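PDB 1X91: pectinesterase inhibitor 1 from Arabidopsis thaliana, which inhibits pectin methylesterases of flowers, siliques and leaves, an activity that requires its N-terminal alpha-hairpin extension. Local coordinates for residues S31-L34 against Q35-A38. The protein carries 1 engineered substitution. Sequence-based numbering, arbitrary orientation.
Sequences SANL and QALA. Engineered in segment 31-34: Ala32 (natural residue Pro).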
loop_
_atom_site.group_PDB
_atom_site.type_symbol
_atom_site.label_atom_id
_atom_site.label_comp_id
_atom_site.label_asym_id
_atom_site.label_seq_id
_atom_site.Cartn_x
_atom_site.Cartn_y
_atom_site.Cartn_z
ATOM N N SER A 31 -4.275 13.202 11.578
ATOM C CA SER A 31 -3.526 13.737 12.694
ATOM C C SER A 31 -2.348 14.547 12.210
ATOM O O SER A 31 -1.690 14.212 11.197
ATOM C CB SER A 31 -3.026 12.597 13.591
ATOM O OG SER A 31 -2.328 13.127 14.713
ATOM N N ALA A 32 -2.061 15.628 12.911
ATOM C CA ALA A 32 -0.840 16.370 12.659
ATOM C C ALA A 32 0.363 15.738 13.343
ATOM O O ALA A 32 1.488 16.143 13.082
ATOM C CB ALA A 32 -1.002 17.824 13.098
ATOM N N ASN A 33 0.123 14.765 14.226
ATOM C CA ASN A 33 1.174 13.987 14.918
ATOM C C ASN A 33 1.669 12.920 13.950
ATOM O O ASN A 33 0.910 12.065 13.590
ATOM C CB ASN A 33 0.583 13.330 16.174
ATOM C CG ASN A 33 1.543 12.431 16.945
ATOM O OD1 ASN A 33 2.213 11.558 16.411
ATOM N ND2 ASN A 33 1.535 12.595 18.258
ATOM N N LEU A 34 2.906 13.019 13.474
ATOM C CA LEU A 34 3.348 12.124 12.389
ATOM C C LEU A 34 3.390 10.660 12.802
ATOM O O LEU A 34 3.131 9.809 11.978
ATOM C CB LEU A 34 4.690 12.583 11.790
ATOM C CG LEU A 34 4.618 13.877 10.961
ATOM C CD1 LEU A 34 6.005 14.297 10.474
ATOM C CD2 LEU A 34 3.652 13.755 9.817
ATOM N N GLN A 35 3.657 10.359 14.048
ATOM C CA GLN A 35 3.648 8.980 14.503
ATOM C C GLN A 35 2.221 8.413 14.411
ATOM O O GLN A 35 1.995 7.289 13.942
ATOM C CB GLN A 35 4.227 8.924 15.925
ATOM C CG GLN A 35 4.193 7.564 16.510
ATOM C CD GLN A 35 5.434 6.731 16.259
ATOM O OE1 GLN A 35 6.543 7.263 16.020
ATOM N NE2 GLN A 35 5.274 5.412 16.361
ATOM N N ALA A 36 1.239 9.184 14.852
ATOM C CA ALA A 36 -0.144 8.767 14.778
ATOM C C ALA A 36 -0.608 8.641 13.347
ATOM O O ALA A 36 -1.326 7.706 12.997
ATOM C CB ALA A 36 -1.020 9.802 15.543
ATOM N N LEU A 37 -0.221 9.598 12.495
ATOM C CA LEU A 37 -0.593 9.535 11.094
ATOM C C LEU A 37 0.081 8.343 10.350
ATOM O O LEU A 37 -0.579 7.701 9.541
ATOM C CB LEU A 37 -0.238 10.844 10.414
ATOM C CG LEU A 37 -0.673 10.943 8.952
ATOM C CD1 LEU A 37 -2.202 10.787 8.853
ATOM C CD2 LEU A 37 -0.158 12.250 8.367
ATOM N N ALA A 38 1.330 8.020 10.662
ATOM C CA ALA A 38 1.963 6.789 10.157
ATOM C C ALA A 38 1.131 5.574 10.490
ATOM O O ALA A 38 0.922 4.716 9.624
ATOM C CB ALA A 38 3.361 6.649 10.722
#
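Asn33 and Leu37 are joined through their backbones where a loop turns into helix 34-62: Leu37 N donates to Asn33 O at 2.9 Å, and one residue on, Ala38 N donates to Leu34 O at 2.9 Å, the i to i+4 pattern of an alpha-helix. The first-turn amide of Ala36 is met by a side chain. A chi1 of 177° carries the Asn33 amide, CG opposite the backbone N, to the start of the helix, where OD1 accepts from Ala36 N at 3.0 Å; the N-H points almost straight at the oxygen, 164°, yet approaches from above the carbonyl plane. Before it, Ser31 OG accepts from Asn33 N at 3.0 Å, spanning Ala32, an engineered residue that is proline in nature, while the same hydroxyl oxygen lies 3.7 Å from Ala36 CB. Replacing Ser31 by alanine would remove OG and is likely to leave Asn33 N without this acceptor and the turn into the N-cap freer to shift. On the inner side Leu37 CD2 lies 3.8 Å from Ser31 O and 4.3 Å from Leu34 CD2, and its side chain continues onto Met8 and Ile146; Leu34 reaches Met149 and Leu150. The amide of Gln35 is engaged outside the turn, NE2 donating to Leu93 O. An ST turn at Ser31, followed by an asparagine N-cap, thus starts the first long helix of the bundle, just after the N-terminal extension.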